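Local coordinates for protein dachshund homolog 1 (Homo sapiens, PDB 1L8R) that regulates organogenesis as a DNA-binding transcription factor that works with SIX and EYA proteins, here seen through its DACHbox-N domain, at residues K8-D11 and K16-S19; K53-T58 and Y95-N100; E65-L70 and G74-G79; P31-L36 and K89-L94. All blocks are in the same frame, centred on the assembly; numbering follows the deposited sequence.

Contact 1 (K8-D11 and K16-S19); sequences KMVD and KVAS
Lys16 touches Met9 with its CD and reaches on toward Asp11, all three on one face of an antiparallel hairpin. Its chain folds back at CG, so CD comes to rest 4.0 Å from Met9 CB and a similar distance from the carbonyl oxygen of Val10. A second bend near the end brings NZ toward Asp11, the two side chains crossing at about a right angle, and the salt bridge from NZ to Asp11 OD1 is long at 3.9 Å. The other carboxylate oxygen, OD2, is already held by the backbone N of Gly14 in the turn. Met9, modelled as selenomethionine, curls the other way along this face, laying its terminal CE 3.8 Å from Ala18 CB, with Leu73 of helix 64-73 also against it.

On the opposite face Val10 does the packing. With CG1 anti to its own carbonyl carbon (chi1 -60°), CG2 is tucked between N and C and meets Val17 CG2 at 3.7 Å; the same methyl lies 3.9 Å from Ser19 CB. Val10 and Val17 also form a hydrogen-bonded pair, with Val10 N to Val17 O and Val17 N to Val10 O both 2.9 Å and nearly straight. The Lys8 and Ser19 pair is less even, since Ser19 N bonds only weakly to Lys8 O.

Backbone bonds thus tie strands 8-12 and 15-22 together and valine methyls pack one face, while on the other the Met9-Ala18 contact is joined by a long, probably weak ion pair near the turn.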
loop_
_atom_site.group_PDB
_atom_site.type_symbol
_atom_site.label_atom_id
_atom_site.label_comp_id
_atom_site.label_asym_id
_atom_site.label_seq_id
_atom_site.Cartn_x
_atom_site.Cartn_y
_atom_site.Cartn_z
ATOM N N LYS A 8 0.682 11.167 -5.591
ATOM C CA LYS A 8 1.462 11.138 -6.818
ATOM C C LYS A 8 1.667 9.685 -7.208
ATOM O O LYS A 8 1.710 8.793 -6.351
ATOM C CB LYS A 8 2.810 11.858 -6.655
ATOM C CG LYS A 8 3.872 11.117 -5.876
ATOM C CD LYS A 8 5.195 11.880 -5.943
ATOM C CE LYS A 8 6.306 11.150 -5.212
ATOM N NZ LYS A 8 7.587 11.909 -5.271
HETATM N N MSE A 9 1.757 9.440 -8.509
HETATM C CA MSE A 9 1.954 8.084 -8.996
HETATM C C MSE A 9 3.454 7.832 -9.070
HETATM O O MSE A 9 4.218 8.696 -9.518
HETATM C CB MSE A 9 1.314 7.909 -10.379
HETATM C CG MSE A 9 -0.164 8.305 -10.470
HETATM SE SE MSE A 9 -1.333 7.366 -9.243
HETATM C CE MSE A 9 -1.487 8.750 -7.911
ATOM N N VAL A 10 3.872 6.659 -8.612
ATOM C CA VAL A 10 5.280 6.290 -8.605
ATOM C C VAL A 10 5.423 4.885 -9.165
ATOM O O VAL A 10 4.449 4.139 -9.240
ATOM C CB VAL A 10 5.863 6.329 -7.176
ATOM C CG1 VAL A 10 5.740 7.735 -6.609
ATOM C CG2 VAL A 10 5.144 5.325 -6.288
ATOM N N ASP A 11 6.636 4.518 -9.554
ATOM C CA ASP A 11 6.849 3.199 -10.122
ATOM C C ASP A 11 7.095 2.145 -9.058
ATOM O O ASP A 11 7.816 2.376 -8.086
ATOM C CB ASP A 11 8.035 3.215 -11.094
ATOM C CG ASP A 11 8.138 1.931 -11.909
ATOM O OD1 ASP A 11 7.350 1.768 -12.867
ATOM O OD2 ASP A 11 8.997 1.080 -11.587
ATOM N N LYS A 16 2.542 1.522 -12.092
ATOM C CA LYS A 16 2.284 2.816 -11.479
ATOM C C LYS A 16 1.348 2.599 -10.296
ATOM O O LYS A 16 0.330 1.916 -10.419
ATOM C CB LYS A 16 1.632 3.759 -12.492
ATOM C CG LYS A 16 2.607 4.379 -13.482
ATOM C CD LYS A 16 3.414 5.488 -12.824
ATOM C CE LYS A 16 4.480 6.047 -13.758
ATOM N NZ LYS A 16 5.559 5.056 -14.023
ATOM N N VAL A 17 1.703 3.167 -9.149
ATOM C CA VAL A 17 0.881 3.049 -7.951
ATOM C C VAL A 17 0.792 4.398 -7.247
ATOM O O VAL A 17 1.673 5.254 -7.392
ATOM C CB VAL A 17 1.449 2.001 -6.963
ATOM C CG1 VAL A 17 1.484 0.621 -7.626
ATOM C CG2 VAL A 17 2.836 2.413 -6.496
ATOM N N ALA A 18 -0.281 4.580 -6.488
ATOM C CA ALA A 18 -0.501 5.815 -5.754
ATOM C C ALA A 18 0.389 5.860 -4.520
ATOM O O ALA A 18 0.654 4.838 -3.881
ATOM C CB ALA A 18 -1.961 5.933 -5.364
ATOM N N SER A 19 0.837 7.057 -4.182
ATOM C CA SER A 19 1.732 7.239 -3.055
ATOM C C SER A 19 1.469 8.548 -2.326
ATOM O O SER A 19 0.936 9.493 -2.906
ATOM C CB SER A 19 3.182 7.237 -3.559
ATOM O OG SER A 19 4.082 7.743 -2.588
#

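Contact 2 (K53-T58 and Y95-N100); sequences KRLEIT and YNDCTN
Arg54 and Leu55 both reach Asp97, the first by charge and the second by its methyl groups. Arg54 leaves the last turn of helix 45-54 with CG anti to the backbone N (chi1 -166°), and a bend at chi3 brings the guanidinium round to the carboxylate. As modelled, NH2 makes a salt bridge to Asp97 OD1 at the guanidinium edge, but NH2 is less surely placed and this edge position is equally doubtful. The separation of Arg54 NH2 and Asp97 OD1, 2.5 Å, is too tight to trust in detail, because NH2 is crowded by the carboxylate carbon. In the model the two planes stand 85° apart and NH2 points between the two oxygens, so a parallel two-nitrogen pairing is not seen.

Asp97 meets this from helix 88-99 with CG anti to its backbone N (chi1 -174°), which swings the carboxylate out toward the other helix end. Leu55 comes from the opposite direction, its CD1 lying 3.9 Å from both OD2 and CB of Asp97, while CD2 is 4.1 Å from CG. With an alanine here in place of Asp97, the Arg54 guanidinium would probably lose its charge mate and be freer to turn, and the Leu55 methyls would lose the carboxylate they lie against. Just beyond, Glu56 takes positive phi in a Schellman motif, its N bonded to Lys53 O at 2.8 Å, and this closes helix 45-54.

Set at the surface, the contact joins the ends of two helices through a single ionic link backed by leucine methyls; partial exposure to solvent would probably weaken the charge attraction.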
loop_
_atom_site.group_PDB
_atom_site.type_symbol
_atom_site.label_atom_id
_atom_site.label_comp_id
_atom_site.label_asym_id
_atom_site.label_seq_id
_atom_site.Cartn_x
_atom_site.Cartn_y
_atom_site.Cartn_z
ATOM N N LYS A 53 2.812 -8.259 10.367
ATOM C CA LYS A 53 3.010 -8.245 11.812
ATOM C C LYS A 53 4.297 -8.986 12.157
ATOM O O LYS A 53 5.178 -8.449 12.829
ATOM C CB LYS A 53 1.830 -8.906 12.529
ATOM C CG LYS A 53 0.514 -8.155 12.396
ATOM C CD LYS A 53 -0.533 -8.702 13.356
ATOM C CE LYS A 53 -0.099 -8.514 14.803
ATOM N NZ LYS A 53 -1.110 -9.026 15.768
ATOM N N ARG A 54 4.405 -10.221 11.675
ATOM C CA ARG A 54 5.577 -11.049 11.928
ATOM C C ARG A 54 6.876 -10.380 11.472
ATOM O O ARG A 54 7.911 -10.505 12.133
ATOM C CB ARG A 54 5.418 -12.394 11.222
ATOM C CG ARG A 54 6.400 -13.456 11.671
ATOM C CD ARG A 54 6.314 -14.665 10.764
ATOM N NE ARG A 54 6.916 -14.399 9.462
ATOM C CZ ARG A 54 6.533 -14.976 8.329
ATOM N NH1 ARG A 54 5.540 -15.856 8.326
ATOM N NH2 ARG A 54 7.152 -14.681 7.196
ATOM N N LEU A 55 6.823 -9.675 10.344
ATOM C CA LEU A 55 7.999 -8.987 9.808
ATOM C C LEU A 55 8.296 -7.691 10.553
ATOM O O LEU A 55 9.232 -6.966 10.208
ATOM C CB LEU A 55 7.803 -8.677 8.320
ATOM C CG LEU A 55 7.769 -9.859 7.352
ATOM C CD1 LEU A 55 7.214 -9.412 6.004
ATOM C CD2 LEU A 55 9.172 -10.431 7.200
ATOM N N GLU A 56 7.495 -7.400 11.573
ATOM C CA GLU A 56 7.663 -6.188 12.371
ATOM C C GLU A 56 7.460 -4.916 11.554
ATOM O O GLU A 56 8.146 -3.913 11.763
ATOM C CB GLU A 56 9.050 -6.166 13.027
ATOM C CG GLU A 56 9.294 -7.316 13.997
ATOM C CD GLU A 56 8.279 -7.362 15.131
ATOM O OE1 GLU A 56 8.350 -8.300 15.954
ATOM O OE2 GLU A 56 7.411 -6.466 15.209
ATOM N N ILE A 57 6.522 -4.968 10.616
ATOM C CA ILE A 57 6.200 -3.821 9.779
ATOM C C ILE A 57 4.792 -3.340 10.137
ATOM O O ILE A 57 3.818 -4.090 10.001
ATOM C CB ILE A 57 6.231 -4.189 8.279
ATOM C CG1 ILE A 57 7.643 -4.627 7.877
ATOM C CG2 ILE A 57 5.783 -3.000 7.443
ATOM C CD1 ILE A 57 7.735 -5.211 6.471
ATOM N N THR A 58 4.687 -2.100 10.607
ATOM C CA THR A 58 3.398 -1.523 10.974
ATOM C C THR A 58 3.010 -0.490 9.923
ATOM O O THR A 58 3.610 0.583 9.844
ATOM C CB THR A 58 3.456 -0.834 12.351
ATOM O OG1 THR A 58 3.850 -1.785 13.349
ATOM C CG2 THR A 58 2.098 -0.260 12.719
ATOM N N TYR A 95 6.839 -8.754 -0.163
ATOM C CA TYR A 95 6.784 -9.530 -1.388
ATOM C C TYR A 95 7.743 -10.717 -1.330
ATOM O O TYR A 95 7.374 -11.836 -1.683
ATOM C CB TYR A 95 7.098 -8.637 -2.594
ATOM C CG TYR A 95 6.998 -9.362 -3.916
ATOM C CD1 TYR A 95 8.075 -10.094 -4.411
ATOM C CD2 TYR A 95 5.811 -9.357 -4.650
ATOM C CE1 TYR A 95 7.972 -10.803 -5.603
ATOM C CE2 TYR A 95 5.697 -10.062 -5.843
ATOM C CZ TYR A 95 6.784 -10.785 -6.312
ATOM O OH TYR A 95 6.681 -11.492 -7.486
ATOM N N ASN A 96 8.968 -10.477 -0.877
ATOM C CA ASN A 96 9.948 -11.552 -0.784
ATOM C C ASN A 96 9.465 -12.636 0.176
ATOM O O ASN A 96 9.625 -13.825 -0.085
ATOM C CB ASN A 96 11.301 -11.001 -0.323
ATOM C CG ASN A 96 11.870 -9.979 -1.292
ATOM O OD1 ASN A 96 11.521 -9.968 -2.477
ATOM N ND2 ASN A 96 12.765 -9.128 -0.799
ATOM N N ASP A 97 8.851 -12.216 1.277
ATOM C CA ASP A 97 8.354 -13.152 2.278
ATOM C C ASP A 97 7.181 -14.000 1.784
ATOM O O ASP A 97 6.966 -15.111 2.263
ATOM C CB ASP A 97 7.949 -12.385 3.539
ATOM C CG ASP A 97 7.566 -13.305 4.679
ATOM O OD1 ASP A 97 8.370 -14.198 5.021
ATOM O OD2 ASP A 97 6.463 -13.131 5.238
ATOM N N CYS A 98 6.428 -13.477 0.823
ATOM C CA CYS A 98 5.280 -14.189 0.267
ATOM C C CYS A 98 5.638 -15.117 -0.881
ATOM O O CYS A 98 4.900 -16.058 -1.183
ATOM C CB CYS A 98 4.238 -13.198 -0.254
ATOM S SG CYS A 98 3.449 -12.188 1.003
ATOM N N THR A 99 6.768 -14.855 -1.524
ATOM C CA THR A 99 7.157 -15.638 -2.687
ATOM C C THR A 99 8.449 -16.434 -2.620
ATOM O O THR A 99 8.565 -17.478 -3.262
ATOM C CB THR A 99 7.251 -14.725 -3.908
ATOM O OG1 THR A 99 8.183 -13.671 -3.633
ATOM C CG2 THR A 99 5.893 -14.120 -4.222
ATOM N N ASN A 100 9.422 -15.942 -1.862
ATOM C CA ASN A 100 10.711 -16.608 -1.772
ATOM C C ASN A 100 11.299 -16.498 -0.368
ATOM O O ASN A 100 12.432 -16.045 -0.187
ATOM C CB ASN A 100 11.656 -15.981 -2.805
ATOM C CG ASN A 100 12.986 -16.685 -2.882
ATOM O OD1 ASN A 100 13.046 -17.910 -2.857
ATOM N ND2 ASN A 100 14.064 -15.914 -2.993
#

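Contact 3 (E65-L70 and G74-G79); sequences EQVRIL and GAIQPG
Between Leu70 and the residues Ala75 and Ile76 the flat groups are peptide units, for no aromatic ring or side-chain amide takes part. The Leu70 carbonyl oxygen receives two backbone bonds, both weak: from Ala75 N at 2.9 Å, strongly bent, and from Ile76 N at 3.4 Å, straighter but long. Ala75 CB also lies 3.5 Å from this oxygen. One turn earlier, Ile76 CD1 approaches the Val67 carbonyl oxygen at 3.6 Å.

The side chains fill in around these groups. Ile76 CG1 occupies the position between its own N and carbonyl carbon (chi1 52°), which directs it back to the helix, 3.7 Å from Leu70 CB. Its CD1 then runs on to Val67 CG1, the two side chains crossing at about a right angle. Leu70 CD2 packs on Ala75 CB at 3.8 Å and on Ala18 of strand 15-22. Gly74, at positive phi (84°), makes the turn in a Schellman motif, where a CB would collide with the carbonyl oxygen of the residue before.

Near the C-terminal end of helix 64-73, Leu70 O thus takes two weak bonds from the departing chain, with the apolar side chains of Leu70, Ala75 and Ile76 packed beside it.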
loop_
_atom_site.group_PDB
_atom_site.type_symbol
_atom_site.label_atom_id
_atom_site.label_comp_id
_atom_site.label_asym_id
_atom_site.label_seq_id
_atom_site.Cartn_x
_atom_site.Cartn_y
_atom_site.Cartn_z
ATOM N N GLU A 65 -9.020 12.004 3.974
ATOM C CA GLU A 65 -8.726 12.645 2.702
ATOM C C GLU A 65 -7.982 11.717 1.748
ATOM O O GLU A 65 -8.306 11.664 0.560
ATOM C CB GLU A 65 -7.902 13.913 2.921
ATOM C CG GLU A 65 -7.767 14.756 1.673
ATOM C CD GLU A 65 -6.901 15.979 1.883
ATOM O OE1 GLU A 65 -6.904 16.521 3.006
ATOM O OE2 GLU A 65 -6.232 16.404 0.917
ATOM N N GLN A 66 -7.002 10.988 2.275
ATOM C CA GLN A 66 -6.202 10.064 1.467
ATOM C C GLN A 66 -7.066 8.918 0.951
ATOM O O GLN A 66 -6.930 8.492 -0.198
ATOM C CB GLN A 66 -5.034 9.518 2.289
ATOM C CG GLN A 66 -3.976 10.587 2.623
ATOM C CD GLN A 66 -3.001 10.134 3.682
ATOM O OE1 GLN A 66 -3.309 9.255 4.498
ATOM N NE2 GLN A 66 -1.821 10.747 3.703
ATOM N N VAL A 67 -7.951 8.409 1.800
ATOM C CA VAL A 67 -8.827 7.318 1.372
ATOM C C VAL A 67 -9.692 7.765 0.191
ATOM O O VAL A 67 -9.820 7.046 -0.811
ATOM C CB VAL A 67 -9.738 6.846 2.527
ATOM C CG1 VAL A 67 -10.836 5.916 1.980
ATOM C CG2 VAL A 67 -8.909 6.121 3.576
ATOM N N ARG A 68 -10.267 8.960 0.289
ATOM C CA ARG A 68 -11.113 9.480 -0.777
ATOM C C ARG A 68 -10.340 9.669 -2.085
ATOM O O ARG A 68 -10.854 9.377 -3.165
ATOM C CB ARG A 68 -11.755 10.799 -0.341
ATOM C CG ARG A 68 -12.700 10.644 0.840
ATOM C CD ARG A 68 -13.349 11.966 1.195
ATOM N NE ARG A 68 -14.132 12.485 0.079
ATOM C CZ ARG A 68 -14.760 13.657 0.085
ATOM N NH1 ARG A 68 -14.698 14.439 1.157
ATOM N NH2 ARG A 68 -15.445 14.048 -0.984
ATOM N N ILE A 69 -9.107 10.155 -1.991
ATOM C CA ILE A 69 -8.300 10.346 -3.195
ATOM C C ILE A 69 -7.996 8.990 -3.837
ATOM O O ILE A 69 -8.121 8.827 -5.053
ATOM C CB ILE A 69 -6.974 11.080 -2.868
ATOM C CG1 ILE A 69 -7.267 12.545 -2.537
ATOM C CG2 ILE A 69 -6.007 10.987 -4.058
ATOM C CD1 ILE A 69 -6.119 13.260 -1.870
ATOM N N LEU A 70 -7.619 8.010 -3.025
ATOM C CA LEU A 70 -7.296 6.688 -3.552
ATOM C C LEU A 70 -8.514 6.059 -4.214
ATOM O O LEU A 70 -8.390 5.381 -5.231
ATOM C CB LEU A 70 -6.760 5.792 -2.436
ATOM C CG LEU A 70 -5.432 6.294 -1.854
ATOM C CD1 LEU A 70 -5.078 5.543 -0.597
ATOM C CD2 LEU A 70 -4.340 6.118 -2.908
ATOM N N GLY A 74 -8.966 5.160 -8.319
ATOM C CA GLY A 74 -9.171 3.765 -8.653
ATOM C C GLY A 74 -8.152 2.867 -7.973
ATOM O O GLY A 74 -8.101 1.668 -8.253
ATOM N N ALA A 75 -7.335 3.442 -7.087
ATOM C CA ALA A 75 -6.318 2.684 -6.360
ATOM C C ALA A 75 -6.970 1.655 -5.445
ATOM O O ALA A 75 -6.434 0.565 -5.237
ATOM C CB ALA A 75 -5.432 3.625 -5.555
ATOM N N ILE A 76 -8.109 2.030 -4.872
ATOM C CA ILE A 76 -8.896 1.134 -4.026
ATOM C C ILE A 76 -10.327 1.188 -4.568
ATOM O O ILE A 76 -10.704 2.146 -5.258
ATOM C CB ILE A 76 -8.880 1.563 -2.532
ATOM C CG1 ILE A 76 -9.273 3.040 -2.402
ATOM C CG2 ILE A 76 -7.503 1.290 -1.929
ATOM C CD1 ILE A 76 -9.416 3.513 -0.950
ATOM N N GLN A 77 -11.114 0.161 -4.268
ATOM C CA GLN A 77 -12.488 0.080 -4.749
ATOM C C GLN A 77 -13.441 1.080 -4.096
ATOM O O GLN A 77 -13.231 1.510 -2.964
ATOM C CB GLN A 77 -13.008 -1.347 -4.577
ATOM C CG GLN A 77 -12.347 -2.340 -5.521
ATOM C CD GLN A 77 -12.629 -2.025 -6.981
ATOM O OE1 GLN A 77 -13.767 -2.129 -7.443
ATOM N NE2 GLN A 77 -11.592 -1.631 -7.715
ATOM N N PRO A 78 -14.514 1.458 -4.814
ATOM C CA PRO A 78 -15.524 2.412 -4.347
ATOM C C PRO A 78 -16.115 2.175 -2.960
ATOM O O PRO A 78 -16.445 3.131 -2.261
ATOM C CB PRO A 78 -16.586 2.344 -5.440
ATOM C CG PRO A 78 -15.776 2.091 -6.658
ATOM C CD PRO A 78 -14.818 1.019 -6.188
ATOM N N GLY A 79 -16.257 0.912 -2.567
ATOM C CA GLY A 79 -16.825 0.605 -1.263
ATOM C C GLY A 79 -15.827 0.563 -0.119
ATOM O O GLY A 79 -16.196 0.298 1.025
#

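Contact 4 (P31-L36 and K89-L94); sequences PQAFDL and KDFETL
Ala33 CB sits over one face of the Phe91 ring, and nearly all of the contact between these helices is in that meeting. The methyl rides 3.8 Å from the ring centroid and 25° off its normal, a CH-pi contact shifted toward the rim. CE1 is the nearest ring atom, 3.4 Å from Ala33 CB, and CZ follows at 3.6 Å. Phe91 gets there because its CG is anti to the backbone N (chi1 -179°), sending the ring straight across to helix 30-37. Because alanine is small, the backbones approach to 8.1 Å between Ala33 CA and Phe91 CA. Leu12 of the first strand touches both residues.

Away from this point the fit slackens. Phe34 N stands 4.2 Å from Phe91 CE1, and the Phe34 ring turns off toward Leu45 and Val48 of helix 45-54, where Leu94 also packs. Asp35 and Lys89 lie on the exposed sides of their helices, and Glu92 is drawn to Arg13 in a salt bridge. Replacing Phe91 by a serine would probably leave a gap against Ala33 and Leu12 and weaken the direct contact between the helices.

This contact between helices distant in sequence, keyed by an aromatic ring on an alanine, lies in the buried centre of the DACHbox-N domain, whose DNA-binding motif resembles that of the forkhead/winged-helix fold.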
loop_
_atom_site.group_PDB
_atom_site.type_symbol
_atom_site.label_atom_id
_atom_site.label_comp_id
_atom_site.label_asym_id
_atom_site.label_seq_id
_atom_site.Cartn_x
_atom_site.Cartn_y
_atom_site.Cartn_z
ATOM N N PRO A 31 -3.133 -1.971 -0.624
ATOM C CA PRO A 31 -4.109 -2.797 -1.347
ATOM C C PRO A 31 -3.875 -2.791 -2.852
ATOM O O PRO A 31 -4.063 -3.812 -3.522
ATOM C CB PRO A 31 -5.447 -2.169 -0.970
ATOM C CG PRO A 31 -5.192 -1.629 0.393
ATOM C CD PRO A 31 -3.822 -1.004 0.254
ATOM N N GLN A 32 -3.470 -1.641 -3.383
ATOM C CA GLN A 32 -3.213 -1.521 -4.814
ATOM C C GLN A 32 -2.017 -2.376 -5.209
ATOM O O GLN A 32 -2.081 -3.112 -6.197
ATOM C CB GLN A 32 -2.962 -0.060 -5.198
ATOM C CG GLN A 32 -2.656 0.155 -6.676
ATOM C CD GLN A 32 -2.539 1.626 -7.030
ATOM O OE1 GLN A 32 -1.973 2.409 -6.269
ATOM N NE2 GLN A 32 -3.059 2.004 -8.192
ATOM N N ALA A 33 -0.932 -2.283 -4.442
ATOM C CA ALA A 33 0.270 -3.070 -4.723
ATOM C C ALA A 33 -0.064 -4.553 -4.602
ATOM O O ALA A 33 0.433 -5.378 -5.369
ATOM C CB ALA A 33 1.394 -2.694 -3.753
ATOM N N PHE A 34 -0.903 -4.884 -3.627
ATOM C CA PHE A 34 -1.331 -6.259 -3.413
ATOM C C PHE A 34 -2.045 -6.785 -4.661
ATOM O O PHE A 34 -1.690 -7.842 -5.185
ATOM C CB PHE A 34 -2.275 -6.333 -2.211
ATOM C CG PHE A 34 -2.989 -7.651 -2.075
ATOM C CD1 PHE A 34 -2.321 -8.775 -1.610
ATOM C CD2 PHE A 34 -4.328 -7.766 -2.430
ATOM C CE1 PHE A 34 -2.978 -10.002 -1.498
ATOM C CE2 PHE A 34 -4.992 -8.986 -2.322
ATOM C CZ PHE A 34 -4.315 -10.104 -1.856
ATOM N N ASP A 35 -3.036 -6.039 -5.148
ATOM C CA ASP A 35 -3.797 -6.462 -6.326
ATOM C C ASP A 35 -2.921 -6.635 -7.555
ATOM O O ASP A 35 -3.197 -7.481 -8.408
ATOM C CB ASP A 35 -4.899 -5.456 -6.676
ATOM C CG ASP A 35 -5.893 -5.262 -5.559
ATOM O OD1 ASP A 35 -6.153 -6.227 -4.806
ATOM O OD2 ASP A 35 -6.427 -4.141 -5.450
ATOM N N LEU A 36 -1.872 -5.828 -7.650
ATOM C CA LEU A 36 -0.976 -5.881 -8.799
ATOM C C LEU A 36 0.060 -6.992 -8.770
ATOM O O LEU A 36 0.390 -7.559 -9.817
ATOM C CB LEU A 36 -0.241 -4.547 -8.957
ATOM C CG LEU A 36 -1.025 -3.321 -9.427
ATOM C CD1 LEU A 36 -0.159 -2.080 -9.271
ATOM C CD2 LEU A 36 -1.450 -3.506 -10.882
ATOM N N LYS A 89 10.264 -0.277 0.096
ATOM C CA LYS A 89 11.232 -1.229 0.635
ATOM C C LYS A 89 10.503 -2.267 1.487
ATOM O O LYS A 89 10.814 -3.457 1.435
ATOM C CB LYS A 89 12.281 -0.520 1.494
ATOM C CG LYS A 89 13.473 -1.405 1.841
ATOM C CD LYS A 89 14.452 -0.715 2.786
ATOM C CE LYS A 89 14.025 -0.861 4.238
ATOM N NZ LYS A 89 14.114 -2.283 4.682
ATOM N N ASP A 90 9.538 -1.808 2.281
ATOM C CA ASP A 90 8.772 -2.715 3.124
ATOM C C ASP A 90 7.869 -3.599 2.275
ATOM O O ASP A 90 7.604 -4.757 2.626
ATOM C CB ASP A 90 7.945 -1.935 4.154
ATOM C CG ASP A 90 8.778 -1.479 5.348
ATOM O OD1 ASP A 90 9.902 -1.993 5.527
ATOM O OD2 ASP A 90 8.306 -0.620 6.120
ATOM N N PHE A 91 7.390 -3.075 1.153
ATOM C CA PHE A 91 6.545 -3.897 0.312
ATOM C C PHE A 91 7.403 -5.014 -0.275
ATOM O O PHE A 91 6.968 -6.155 -0.356
ATOM C CB PHE A 91 5.928 -3.108 -0.836
ATOM C CG PHE A 91 5.034 -3.942 -1.702
ATOM C CD1 PHE A 91 3.775 -4.326 -1.254
ATOM C CD2 PHE A 91 5.475 -4.411 -2.933
ATOM C CE1 PHE A 91 2.968 -5.172 -2.010
ATOM C CE2 PHE A 91 4.680 -5.257 -3.697
ATOM C CZ PHE A 91 3.423 -5.638 -3.237
ATOM N N GLU A 92 8.624 -4.679 -0.683
ATOM C CA GLU A 92 9.501 -5.692 -1.262
ATOM C C GLU A 92 9.818 -6.762 -0.222
ATOM O O GLU A 92 9.874 -7.946 -0.542
ATOM C CB GLU A 92 10.793 -5.062 -1.799
ATOM C CG GLU A 92 10.588 -4.044 -2.927
ATOM C CD GLU A 92 9.759 -4.569 -4.101
ATOM O OE1 GLU A 92 9.501 -5.788 -4.181
ATOM O OE2 GLU A 92 9.368 -3.750 -4.962
ATOM N N THR A 93 10.018 -6.346 1.025
ATOM C CA THR A 93 10.288 -7.290 2.102
ATOM C C THR A 93 9.071 -8.205 2.214
ATOM O O THR A 93 9.200 -9.420 2.354
ATOM C CB THR A 93 10.505 -6.566 3.448
ATOM O OG1 THR A 93 11.677 -5.742 3.367
ATOM C CG2 THR A 93 10.683 -7.571 4.579
ATOM N N LEU A 94 7.883 -7.608 2.158
ATOM C CA LEU A 94 6.647 -8.378 2.223
ATOM C C LEU A 94 6.564 -9.303 1.013
ATOM O O LEU A 94 6.265 -10.489 1.140
ATOM C CB LEU A 94 5.437 -7.441 2.230
ATOM C CG LEU A 94 4.093 -8.122 1.969
ATOM C CD1 LEU A 94 3.750 -9.031 3.150
ATOM C CD2 LEU A 94 3.017 -7.074 1.758
#

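In the fold
All four contacts lie in the DACHbox-N domain. Contact 4 is innermost, its centre 6 Å from the centre of the chain, and touches each of the others. Contacts 1 and 2 sit on opposite sides of that point, with centres 21 Å apart; contacts 2 and 3, 24 Å apart, also lie on opposite sides. Along the chain the hairpin of contact 1 closes first; contact 3 falls within the span bridged by both contact 2 and contact 4, which alternate and share helix 88-99. Ala18 carries contact 1 onto contact 3, and the Gln32 side chain joins contact 1 to contact 4. The sheet edge and helices thus form one compact unit, consistent with a winged-helix-like DNA-binding domain.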